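Local coordinates for TssK (Serratia sp. FS14, PDB 5Y0E), which is a structural subunit of the bacterial type VI secretion system baseplate and probably works as a trimer linking the baseplate to the membrane complex, at residues A[32-35]-A[36-40]; A[153-156]-A[157-160]; A[194-197]-A[198-201]; A[211-214]-A[215-218]; A[238-241]-A[242-246]. One frame throughout, in Å; residues are numbered along the deposited sequence.

Interaction 1: A[32-35]-A[36-40]; sequences RNWG and QAHSG
His38 reaches back over the last turn of helix 17-37 and meets Trp34 in two ways at once. Its ND1 donates to the backbone carbonyl, ND1 to Trp34 O, at 2.8 Å and nearly straight (167°), with the acceptor lying in the imidazole plane. The same ring rests beside the indole, where His38 CE1 stands 3.4 Å from Trp34 CZ3; the planes are only 16° apart but slid past each other, so overlap is slight. With CG anti to the carbonyl carbon (chi1 -56°), the imidazole is swung back toward the helix, where it can take up the carbonyl of Trp34. Gln36 lies alongside Arg32 and points the same way, its NE2 3.9 Å from Arg32 CD. Behind these side chains, Gln36 N to Arg32 O and Ala37 N to Asn33 O continue the helical ladder, and His38 N follows with a bond to Gly35 O. Further out, both rings are fixed by another copy of the protein: Trp34 NE1 and His38 NE2 bond to Gly72 O and Phe42 O respectively, both of the second subunit. Arg32 and Gln36 pack on the third subunit, so this end of helix 17-37, just ahead of strand 44-50, is wedged between two neighbouring chains.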
loop_
_atom_site.group_PDB
_atom_site.type_symbol
_atom_site.label_atom_id
_atom_site.label_comp_id
_atom_site.label_asym_id
_atom_site.label_seq_id
_atom_site.Cartn_x
_atom_site.Cartn_y
_atom_site.Cartn_z
ATOM N N ARG A 32 -25.300 9.409 0.544
ATOM C CA ARG A 32 -24.406 9.643 1.656
ATOM C C ARG A 32 -24.228 8.376 2.470
ATOM O O ARG A 32 -23.124 8.072 2.925
ATOM C CB ARG A 32 -24.957 10.769 2.517
ATOM C CG ARG A 32 -24.055 11.953 2.611
ATOM C CD ARG A 32 -24.503 12.897 3.710
ATOM N NE ARG A 32 -25.844 13.405 3.471
ATOM C CZ ARG A 32 -26.909 13.039 4.163
ATOM N NH1 ARG A 32 -26.791 12.167 5.142
ATOM N NH2 ARG A 32 -28.085 13.554 3.874
ATOM N N ASN A 33 -25.300 7.622 2.666
ATOM C CA ASN A 33 -25.156 6.374 3.392
ATOM C C ASN A 33 -24.335 5.375 2.596
ATOM O O ASN A 33 -23.478 4.687 3.155
ATOM C CB ASN A 33 -26.527 5.815 3.749
ATOM C CG ASN A 33 -27.225 6.657 4.788
ATOM O OD1 ASN A 33 -26.638 7.585 5.346
ATOM N ND2 ASN A 33 -28.471 6.333 5.070
ATOM N N TRP A 34 -24.560 5.291 1.294
ATOM C CA TRP A 34 -23.698 4.453 0.482
ATOM C C TRP A 34 -22.252 4.865 0.636
ATOM O O TRP A 34 -21.395 4.044 0.953
ATOM C CB TRP A 34 -24.096 4.522 -0.980
ATOM C CG TRP A 34 -24.664 3.268 -1.432
ATOM C CD1 TRP A 34 -25.978 2.955 -1.500
ATOM C CD2 TRP A 34 -23.954 2.105 -1.843
ATOM N NE1 TRP A 34 -26.141 1.678 -1.951
ATOM C CE2 TRP A 34 -24.909 1.132 -2.168
ATOM C CE3 TRP A 34 -22.607 1.797 -1.983
ATOM C CZ2 TRP A 34 -24.565 -0.120 -2.620
ATOM C CZ3 TRP A 34 -22.269 0.548 -2.422
ATOM C CH2 TRP A 34 -23.243 -0.397 -2.740
ATOM N N GLY A 35 -21.969 6.140 0.414
ATOM C CA GLY A 35 -20.594 6.586 0.427
ATOM C C GLY A 35 -19.932 6.365 1.765
ATOM O O GLY A 35 -18.841 5.803 1.850
ATOM N N GLN A 36 -20.595 6.786 2.832
ATOM C CA GLN A 36 -19.986 6.661 4.138
ATOM C C GLN A 36 -19.833 5.213 4.546
ATOM O O GLN A 36 -18.920 4.881 5.300
ATOM C CB GLN A 36 -20.797 7.432 5.165
ATOM C CG GLN A 36 -20.787 8.908 4.908
ATOM C CD GLN A 36 -21.548 9.626 5.937
ATOM O OE1 GLN A 36 -21.940 9.034 6.917
ATOM N NE2 GLN A 36 -21.775 10.900 5.738
ATOM N N ALA A 37 -20.690 4.332 4.050
ATOM C CA ALA A 37 -20.554 2.936 4.409
ATOM C C ALA A 37 -19.291 2.317 3.850
ATOM O O ALA A 37 -18.884 1.266 4.325
ATOM C CB ALA A 37 -21.762 2.147 3.933
ATOM N N HIS A 38 -18.651 2.923 2.864
ATOM C CA HIS A 38 -17.488 2.279 2.271
ATOM C C HIS A 38 -16.232 3.140 2.313
ATOM O O HIS A 38 -15.263 2.828 1.631
ATOM C CB HIS A 38 -17.813 1.850 0.843
ATOM C CG HIS A 38 -19.009 0.962 0.764
ATOM N ND1 HIS A 38 -20.297 1.446 0.838
ATOM C CD2 HIS A 38 -19.116 -0.382 0.688
ATOM C CE1 HIS A 38 -21.147 0.439 0.779
ATOM N NE2 HIS A 38 -20.456 -0.682 0.691
ATOM N N SER A 39 -16.217 4.197 3.114
ATOM C CA SER A 39 -15.028 5.037 3.251
ATOM C C SER A 39 -14.949 5.548 4.678
ATOM O O SER A 39 -15.796 6.328 5.109
ATOM C CB SER A 39 -15.056 6.201 2.279
ATOM O OG SER A 39 -15.136 5.740 0.963
ATOM N N GLY A 40 -13.951 5.106 5.415
ATOM C CA GLY A 40 -13.530 5.859 6.569
ATOM C C GLY A 40 -12.747 7.086 6.145
ATOM O O GLY A 40 -12.127 7.125 5.081
#

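Interaction 2: A[153-156]-A[157-160]; sequences LMLE and SELN
Glu158 folds back on Leu155 and holds it at both backbone polar atoms. Among the hydrogen bonds, Leu155 N donates to Glu158 OE1 at 3.2 Å in an almost straight line (172°), meeting the oxygen from above the carboxylate plane. In return, Glu158 N donates to Leu155 O at 2.9 Å, and a weak bond from Leu159 N to Glu156 O continues the turn. The carboxylate can reach the amide because Glu158 CG stands anti to its own carbonyl carbon (chi1 -63°) and the chain runs extended from there. Van der Waals contacts follow the same return path: Glu158 CD lies 3.9 Å from Leu155 CG, and Glu158 OE1 comes within 3.6 Å of Met154 CB. Met154 and Leu159 make the apolar one, crossing at about a right angle, SD to CD2 at 4.0 Å. Polar ties to strand 96-103 complete the set, with Ser157 OG bonded to Glu96 and Met154 paired through its backbone with Val99. One 3-10 turn leads the chain from strand 142-155 past 96-103 to strand 163-174 of the mixed sheet, and Glu158 supplies the side-chain-to-N-cap-amide half of a capping box, whose reciprocal half is absent because Leu155 has no polar side chain.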
loop_
_atom_site.group_PDB
_atom_site.type_symbol
_atom_site.label_atom_id
_atom_site.label_comp_id
_atom_site.label_asym_id
_atom_site.label_seq_id
_atom_site.Cartn_x
_atom_site.Cartn_y
_atom_site.Cartn_z
ATOM N N LEU A 153 -15.679 30.893 5.958
ATOM C CA LEU A 153 -14.394 30.847 6.622
ATOM C C LEU A 153 -14.543 31.469 7.984
ATOM O O LEU A 153 -15.146 32.497 8.091
ATOM C CB LEU A 153 -13.381 31.616 5.825
ATOM C CG LEU A 153 -13.171 30.963 4.495
ATOM C CD1 LEU A 153 -12.745 31.978 3.482
ATOM C CD2 LEU A 153 -12.176 29.848 4.604
ATOM N N MET A 154 -14.035 30.827 9.015
ATOM C CA MET A 154 -14.133 31.326 10.370
ATOM C C MET A 154 -13.039 30.821 11.304
ATOM O O MET A 154 -12.205 30.058 10.908
ATOM C CB MET A 154 -15.500 31.019 10.951
ATOM C CG MET A 154 -16.005 29.625 10.747
ATOM S SD MET A 154 -17.368 29.241 11.827
ATOM C CE MET A 154 -18.685 29.752 10.792
ATOM N N LEU A 155 -13.033 31.279 12.543
ATOM C CA LEU A 155 -12.042 30.846 13.510
ATOM C C LEU A 155 -12.491 29.560 14.178
ATOM O O LEU A 155 -13.675 29.372 14.450
ATOM C CB LEU A 155 -11.813 31.918 14.572
ATOM C CG LEU A 155 -11.468 33.317 14.079
ATOM C CD1 LEU A 155 -11.165 34.210 15.246
ATOM C CD2 LEU A 155 -10.300 33.259 13.125
ATOM N N GLU A 156 -11.534 28.683 14.463
ATOM C CA GLU A 156 -11.879 27.455 15.157
ATOM C C GLU A 156 -12.578 27.749 16.472
ATOM O O GLU A 156 -13.461 26.996 16.888
ATOM C CB GLU A 156 -10.629 26.612 15.384
ATOM C CG GLU A 156 -10.877 25.273 16.056
ATOM C CD GLU A 156 -9.590 24.539 16.356
ATOM O OE1 GLU A 156 -8.793 25.030 17.175
ATOM O OE2 GLU A 156 -9.361 23.470 15.767
ATOM N N SER A 157 -12.223 28.850 17.126
ATOM C CA SER A 157 -12.855 29.188 18.393
ATOM C C SER A 157 -14.317 29.589 18.234
ATOM O O SER A 157 -15.071 29.518 19.207
ATOM C CB SER A 157 -12.089 30.311 19.066
ATOM O OG SER A 157 -12.122 31.465 18.270
ATOM N N GLU A 158 -14.740 30.010 17.050
ATOM C CA GLU A 158 -16.122 30.425 16.859
ATOM C C GLU A 158 -17.062 29.266 16.545
ATOM O O GLU A 158 -18.246 29.498 16.318
ATOM C CB GLU A 158 -16.209 31.486 15.754
ATOM C CG GLU A 158 -15.460 32.755 16.078
ATOM C CD GLU A 158 -15.272 33.692 14.892
ATOM O OE1 GLU A 158 -15.333 33.248 13.723
ATOM O OE2 GLU A 158 -15.039 34.895 15.141
ATOM N N LEU A 159 -16.579 28.032 16.555
ATOM C CA LEU A 159 -17.390 26.888 16.171
ATOM C C LEU A 159 -18.293 26.435 17.307
ATOM O O LEU A 159 -18.012 26.656 18.482
ATOM C CB LEU A 159 -16.502 25.716 15.759
ATOM C CG LEU A 159 -15.976 25.730 14.337
ATOM C CD1 LEU A 159 -14.942 24.652 14.150
ATOM C CD2 LEU A 159 -17.130 25.538 13.383
ATOM N N ASN A 160 -19.372 25.754 16.934
ATOM C CA ASN A 160 -20.156 24.970 17.872
ATOM C C ASN A 160 -20.784 23.806 17.122
ATOM O O ASN A 160 -20.556 23.619 15.929
ATOM C CB ASN A 160 -21.206 25.839 18.563
ATOM C CG ASN A 160 -22.150 26.480 17.596
ATOM O OD1 ASN A 160 -22.600 25.867 16.636
ATOM N ND2 ASN A 160 -22.456 27.737 17.841
#

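Interaction 3: A[194-197]-A[198-201]; sequences QGNP and VLKT
Asn196 turns its side-chain oxygen onto the opening amides of helix 197-222, bonding Leu199 N and, weakly, Val198 N. Its CB is the start of a short reach: CG stands anti to the backbone N (chi1 175°), which carries the amide forward over the first turn. CG itself lies 3.6 Å from Val198 N, and the contact is made by the oxygen beyond it. OD1 accepts from Leu199 N at 2.9 Å, in the carbonyl plane and with a fairly straight N-H (164°). The same oxygen takes a second, weak bond from Val198 N at 2.8 Å, the angle there being only 120°. It also brushes Val198 CB at 3.2 Å, while Leu199 CG stays a little further off. One carbonyl oxygen therefore serves two amides that have no helical carbonyl ahead of them. The flanks of the Asn196 amide are packed by Ile187, Pro188 and Met190 of the preceding loop, which would restrict its rotation.

The main chain continues the work, as Lys200 N donates to Asn196 O and Thr201 N to Pro197 O. On the other flank, Lys200 bends at its third torsion and crosses Gln194 at about a right angle, bringing CE to 3.3 Å from Gln194 OE1. An asparagine whose side chain accepts from the amide three residues on, followed by proline at the first helical position, is a classic N-cap, and here it starts the long helix 197-222 near the centre of the chain.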
loop_
_atom_site.group_PDB
_atom_site.type_symbol
_atom_site.label_atom_id
_atom_site.label_comp_id
_atom_site.label_asym_id
_atom_site.label_seq_id
_atom_site.Cartn_x
_atom_site.Cartn_y
_atom_site.Cartn_z
ATOM N N GLN A 194 -2.089 14.283 -3.319
ATOM C CA GLN A 194 -1.574 15.179 -4.336
ATOM C C GLN A 194 -2.203 16.558 -4.291
ATOM O O GLN A 194 -1.750 17.440 -5.012
ATOM C CB GLN A 194 -1.762 14.548 -5.701
ATOM C CG GLN A 194 -1.015 13.243 -5.849
ATOM C CD GLN A 194 0.473 13.439 -6.037
ATOM O OE1 GLN A 194 0.894 14.285 -6.808
ATOM N NE2 GLN A 194 1.274 12.650 -5.342
ATOM N N GLY A 195 -3.207 16.776 -3.456
ATOM C CA GLY A 195 -3.763 18.101 -3.314
ATOM C C GLY A 195 -3.044 19.003 -2.339
ATOM O O GLY A 195 -3.438 20.153 -2.170
ATOM N N ASN A 196 -2.008 18.514 -1.683
ATOM C CA ASN A 196 -1.344 19.269 -0.655
ATOM C C ASN A 196 0.155 19.230 -0.902
ATOM O O ASN A 196 0.731 18.149 -1.034
ATOM C CB ASN A 196 -1.653 18.711 0.730
ATOM C CG ASN A 196 -0.870 19.405 1.807
ATOM O OD1 ASN A 196 0.225 18.984 2.174
ATOM N ND2 ASN A 196 -1.409 20.497 2.291
ATOM N N PRO A 197 0.819 20.374 -0.928
ATOM C CA PRO A 197 2.265 20.367 -1.190
ATOM C C PRO A 197 3.086 19.687 -0.113
ATOM O O PRO A 197 4.122 19.098 -0.420
ATOM C CB PRO A 197 2.599 21.856 -1.295
ATOM C CG PRO A 197 1.502 22.532 -0.522
ATOM C CD PRO A 197 0.276 21.723 -0.756
ATOM N N VAL A 198 2.673 19.735 1.138
ATOM C CA VAL A 198 3.514 19.159 2.167
ATOM C C VAL A 198 3.521 17.647 2.057
ATOM O O VAL A 198 4.577 17.012 2.076
ATOM C CB VAL A 198 3.063 19.624 3.562
ATOM C CG1 VAL A 198 3.948 19.005 4.619
ATOM C CG2 VAL A 198 3.124 21.119 3.649
ATOM N N LEU A 199 2.343 17.043 1.932
ATOM C CA LEU A 199 2.281 15.615 1.658
ATOM C C LEU A 199 3.110 15.241 0.437
ATOM O O LEU A 199 3.842 14.253 0.458
ATOM C CB LEU A 199 0.828 15.171 1.487
ATOM C CG LEU A 199 -0.063 15.317 2.721
ATOM C CD1 LEU A 199 -1.459 14.859 2.432
ATOM C CD2 LEU A 199 0.482 14.583 3.907
ATOM N N LYS A 200 3.042 16.029 -0.627
ATOM C CA LYS A 200 3.782 15.641 -1.820
ATOM C C LYS A 200 5.272 15.580 -1.547
ATOM O O LYS A 200 5.962 14.697 -2.053
ATOM C CB LYS A 200 3.510 16.591 -2.985
ATOM C CG LYS A 200 2.144 16.470 -3.618
ATOM C CD LYS A 200 2.092 17.218 -4.926
ATOM C CE LYS A 200 3.034 16.625 -5.962
ATOM N NZ LYS A 200 3.026 17.358 -7.259
ATOM N N THR A 201 5.791 16.507 -0.758
ATOM C CA THR A 201 7.222 16.485 -0.529
ATOM C C THR A 201 7.630 15.392 0.458
ATOM O O THR A 201 8.730 14.875 0.357
ATOM C CB THR A 201 7.701 17.867 -0.079
ATOM O OG1 THR A 201 6.872 18.332 0.968
ATOM C CG2 THR A 201 7.592 18.857 -1.218
#

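Interaction 4: A[211-214]-A[215-218]; sequences QQRS and QQMS
Arg213 and Gln216 lie side by side along one flank of helix 197-222, with guanidinium and amide planes only 12° apart. Arg213 NH2 donates to Gln216 OE1 at 3.0 Å, a bent bond (138°) whose acceptor is tilted from the guanidinium plane. Two folds in the arginine chain, the first at chi2 (-45°), curl the group forward along its own helix until NH1 also stands 3.5 Å from Gln216 CB. Met217 CG also lies near, 3.8 Å from Arg213 NH2 and 3.3 Å from Arg213 O.

The contact is a plain alpha-helical turn repeated, with Gln215 N bonded to Gln211 O, Gln216 N to Gln212 O and Met217 N to Arg213 O, and it forms part of a helical bundle in which helix 229-253 lies against this one.

Ser214 is on the buried, tightly packed side. Its OG makes a weak bond to Asn242, its neighbours there are Leu238 and Leu245, and Thr281 of the third subunit packs on it as well. One turn later Ser218 comes back to the carbonyl of Ser214: Ser218 N donates to Ser214 O at 3.1 Å, and Ser218 OG lies 2.8 Å from that oxygen and 2.9 Å from Gln215 O, its proton not being assignable to one of them. The looser side, toward solvent, belongs to the glutamines and Arg213, yet these are only partly exposed. Gln211 and Gln212 reach away from the turn to touch strand 317-324, where Gln212 NE2 makes a weak bond to Gln319 O. Gln216 brushes His400 and also touches a crystal neighbour, so its pose may owe something to the lattice.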
loop_
_atom_site.group_PDB
_atom_site.type_symbol
_atom_site.label_atom_id
_atom_site.label_comp_id
_atom_site.label_asym_id
_atom_site.label_seq_id
_atom_site.Cartn_x
_atom_site.Cartn_y
_atom_site.Cartn_z
ATOM N N GLN A 211 16.208 6.036 -2.714
ATOM C CA GLN A 211 17.093 5.838 -3.847
ATOM C C GLN A 211 18.543 5.967 -3.424
ATOM O O GLN A 211 19.404 5.233 -3.914
ATOM C CB GLN A 211 16.754 6.810 -4.969
ATOM C CG GLN A 211 15.441 6.483 -5.656
ATOM C CD GLN A 211 14.835 7.675 -6.337
ATOM O OE1 GLN A 211 15.198 8.807 -6.052
ATOM N NE2 GLN A 211 13.899 7.432 -7.231
ATOM N N GLN A 212 18.826 6.868 -2.491
ATOM C CA GLN A 212 20.199 7.049 -2.056
ATOM C C GLN A 212 20.697 5.819 -1.305
ATOM O O GLN A 212 21.749 5.264 -1.633
ATOM C CB GLN A 212 20.307 8.320 -1.221
ATOM C CG GLN A 212 20.176 9.579 -2.049
ATOM C CD GLN A 212 19.635 10.778 -1.283
ATOM O OE1 GLN A 212 19.384 10.709 -0.098
ATOM N NE2 GLN A 212 19.457 11.882 -1.973
ATOM N N ARG A 213 19.927 5.336 -0.342
ATOM C CA ARG A 213 20.436 4.239 0.462
ATOM C C ARG A 213 20.500 2.961 -0.343
ATOM O O ARG A 213 21.396 2.135 -0.147
ATOM C CB ARG A 213 19.578 4.053 1.713
ATOM C CG ARG A 213 19.643 5.226 2.671
ATOM C CD ARG A 213 21.037 5.694 2.877
ATOM N NE ARG A 213 21.919 4.639 3.340
ATOM C CZ ARG A 213 23.200 4.547 3.000
ATOM N NH1 ARG A 213 23.741 5.444 2.187
ATOM N NH2 ARG A 213 23.925 3.536 3.451
ATOM N N SER A 214 19.556 2.789 -1.252
ATOM C CA SER A 214 19.555 1.643 -2.144
ATOM C C SER A 214 20.805 1.600 -3.009
ATOM O O SER A 214 21.433 0.554 -3.173
ATOM C CB SER A 214 18.319 1.720 -3.020
ATOM O OG SER A 214 17.975 0.450 -3.450
ATOM N N GLN A 215 21.145 2.725 -3.612
ATOM C CA GLN A 215 22.321 2.784 -4.462
ATOM C C GLN A 215 23.570 2.426 -3.673
ATOM O O GLN A 215 24.399 1.629 -4.113
ATOM C CB GLN A 215 22.432 4.186 -5.053
ATOM C CG GLN A 215 23.546 4.425 -6.045
ATOM C CD GLN A 215 24.058 5.871 -6.005
ATOM O OE1 GLN A 215 23.737 6.635 -5.080
ATOM N NE2 GLN A 215 24.868 6.245 -6.998
ATOM N N GLN A 216 23.734 3.049 -2.538
ATOM C CA GLN A 216 24.899 2.829 -1.754
ATOM C C GLN A 216 24.982 1.443 -1.170
ATOM O O GLN A 216 25.982 0.808 -1.279
ATOM C CB GLN A 216 24.987 3.899 -0.680
ATOM C CG GLN A 216 26.374 4.141 -0.155
ATOM C CD GLN A 216 26.824 3.044 0.752
ATOM O OE1 GLN A 216 26.086 2.598 1.601
ATOM N NE2 GLN A 216 28.026 2.583 0.550
ATOM N N MET A 217 23.929 0.961 -0.563
ATOM C CA MET A 217 24.006 -0.350 0.030
ATOM C C MET A 217 24.245 -1.450 -0.974
ATOM O O MET A 217 25.003 -2.338 -0.723
ATOM C CB MET A 217 22.787 -0.635 0.861
ATOM C CG MET A 217 22.767 0.148 2.135
ATOM S SD MET A 217 21.400 -0.275 3.170
ATOM C CE MET A 217 22.123 -1.557 4.131
ATOM N N SER A 218 23.623 -1.359 -2.133
ATOM C CA SER A 218 23.792 -2.357 -3.157
ATOM C C SER A 218 25.210 -2.424 -3.650
ATOM O O SER A 218 25.728 -3.468 -3.877
ATOM C CB SER A 218 22.859 -2.106 -4.312
ATOM O OG SER A 218 23.155 -0.895 -4.904
#

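Interaction 5: A[238-241]-A[242-246]; sequences LQLI and NRHLG
Leu240 sets one methyl against two flat groups of the next turn, the guanidinium of Arg243 and the imidazole of His244. Its CD1 sits 3.5 Å above one face of the Arg243 guanidinium, offset toward the rim, and lies 3.7 Å from His244 CE1. The leucine takes this place with CG anti to the backbone N (chi1 -180°), which sends the branch forward along the helix.

His244 is turned edge-on to the backbone behind it. Its ND1 donates to Leu240 O at 2.8 Å and almost perfectly straight (176°), with the oxygen in the ring plane; Phe269 of helix 259-273 stacks on the imidazole. The bond takes up the carbonyl that the backbone amide of His244 would otherwise meet, and that amide instead makes a weak bond to Ile241 O at 3.2 Å, while Leu245 N makes a stronger one to the same oxygen.

On the far flank, Leu238 and Asn242 run at a slant to each other, with Leu238 CG 3.7 Å from Asn242 ND2. The polar end of Asn242 is claimed from outside: ND2 bonds Ser275 and Arg280 of the third subunit. Arg243 NE forms a salt bridge with Glu272 of the third subunit, its NH1 makes a long, weak ion pair with Glu272 of its own chain, and its NH2 lies close to the matching Arg243 of both other chains. The arginines and glutamates of the subunits thus probably form an interleaved charge cluster at the trimer contact.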
loop_
_atom_site.group_PDB
_atom_site.type_symbol
_atom_site.label_atom_id
_atom_site.label_comp_id
_atom_site.label_asym_id
_atom_site.label_seq_id
_atom_site.Cartn_x
_atom_site.Cartn_y
_atom_site.Cartn_z
ATOM N N LEU A 238 18.644 -3.655 2.949
ATOM C CA LEU A 238 18.477 -3.342 1.544
ATOM C C LEU A 238 17.200 -3.975 0.987
ATOM O O LEU A 238 16.454 -3.337 0.245
ATOM C CB LEU A 238 19.706 -3.806 0.780
ATOM C CG LEU A 238 19.687 -3.643 -0.737
ATOM C CD1 LEU A 238 19.505 -2.191 -1.163
ATOM C CD2 LEU A 238 20.942 -4.185 -1.307
ATOM N N GLN A 239 16.919 -5.213 1.371
ATOM C CA GLN A 239 15.653 -5.833 1.027
ATOM C C GLN A 239 14.485 -4.980 1.444
ATOM O O GLN A 239 13.530 -4.808 0.684
ATOM C CB GLN A 239 15.523 -7.169 1.709
ATOM C CG GLN A 239 15.566 -8.286 0.833
ATOM C CD GLN A 239 15.790 -9.530 1.606
ATOM O OE1 GLN A 239 16.931 -9.861 1.915
ATOM N NE2 GLN A 239 14.715 -10.250 1.920
ATOM N N LEU A 240 14.517 -4.500 2.687
ATOM C CA LEU A 240 13.423 -3.698 3.200
ATOM C C LEU A 240 13.352 -2.372 2.480
ATOM O O LEU A 240 12.266 -1.880 2.193
ATOM C CB LEU A 240 13.580 -3.487 4.694
ATOM C CG LEU A 240 12.488 -2.656 5.368
ATOM C CD1 LEU A 240 11.214 -3.411 5.434
ATOM C CD2 LEU A 240 12.913 -2.245 6.747
ATOM N N ILE A 241 14.504 -1.792 2.175
ATOM C CA ILE A 241 14.542 -0.601 1.347
ATOM C C ILE A 241 13.986 -0.895 -0.047
ATOM O O ILE A 241 13.243 -0.094 -0.611
ATOM C CB ILE A 241 15.983 -0.059 1.316
ATOM C CG1 ILE A 241 16.389 0.393 2.720
ATOM C CG2 ILE A 241 16.148 1.061 0.356
ATOM C CD1 ILE A 241 17.810 0.830 2.836
ATOM N N ASN A 242 14.296 -2.061 -0.600
ATOM C CA ASN A 242 13.904 -2.350 -1.976
ATOM C C ASN A 242 12.396 -2.507 -2.115
ATOM O O ASN A 242 11.813 -2.018 -3.077
ATOM C CB ASN A 242 14.634 -3.584 -2.471
ATOM C CG ASN A 242 16.034 -3.275 -2.902
ATOM O OD1 ASN A 242 16.352 -2.142 -3.191
ATOM N ND2 ASN A 242 16.870 -4.285 -2.975
ATOM N N ARG A 243 11.748 -3.154 -1.153
ATOM C CA ARG A 243 10.296 -3.234 -1.158
ATOM C C ARG A 243 9.654 -1.857 -1.236
ATOM O O ARG A 243 8.663 -1.668 -1.944
ATOM C CB ARG A 243 9.797 -3.959 0.087
ATOM C CG ARG A 243 8.289 -3.948 0.191
ATOM C CD ARG A 243 7.760 -4.233 1.562
ATOM N NE ARG A 243 8.591 -5.196 2.272
ATOM C CZ ARG A 243 8.557 -5.397 3.583
ATOM N NH1 ARG A 243 7.729 -4.704 4.320
ATOM N NH2 ARG A 243 9.356 -6.286 4.154
ATOM N N HIS A 244 10.194 -0.888 -0.513
ATOM C CA HIS A 244 9.600 0.432 -0.450
ATOM C C HIS A 244 10.016 1.346 -1.598
ATOM O O HIS A 244 9.346 2.340 -1.848
ATOM C CB HIS A 244 9.924 1.048 0.915
ATOM C CG HIS A 244 9.223 0.363 2.034
ATOM N ND1 HIS A 244 9.768 -0.698 2.711
ATOM C CD2 HIS A 244 7.988 0.540 2.552
ATOM C CE1 HIS A 244 8.909 -1.137 3.610
ATOM N NE2 HIS A 244 7.818 -0.407 3.527
ATOM N N LEU A 245 11.098 1.035 -2.302
ATOM C CA LEU A 245 11.338 1.663 -3.592
ATOM C C LEU A 245 10.116 1.539 -4.498
ATOM O O LEU A 245 9.707 2.504 -5.159
ATOM C CB LEU A 245 12.540 1.018 -4.259
ATOM C CG LEU A 245 13.902 1.645 -4.021
ATOM C CD1 LEU A 245 14.923 0.948 -4.895
ATOM C CD2 LEU A 245 13.852 3.113 -4.331
ATOM N N GLY A 246 9.503 0.370 -4.505
ATOM C CA GLY A 246 8.361 0.152 -5.346
ATOM C C GLY A 246 7.133 0.777 -4.763
ATOM O O GLY A 246 6.346 1.384 -5.473
#

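All five contacts are local, closing no long loop; they follow one another in series, and none nests or crosses. Interaction 1 finishes helix 17-37, and interaction 2 ends strand 142-155 of the mixed sheet, their nearest atoms about 16 Å apart. Interaction 3 then starts helix 197-222, close to the centre of the chain, and interaction 4 lies further along that same helix, their centres 25 Å apart. Interaction 5, on helix 229-253, touches interaction 4 directly, with Met217 SD 3.8 Å from Ile241 CD1, so this pair joins consecutive helices. Interactions 1, 4 and 5 all meet the third subunit, tying the N-terminal helix and the helical bundle to the trimer.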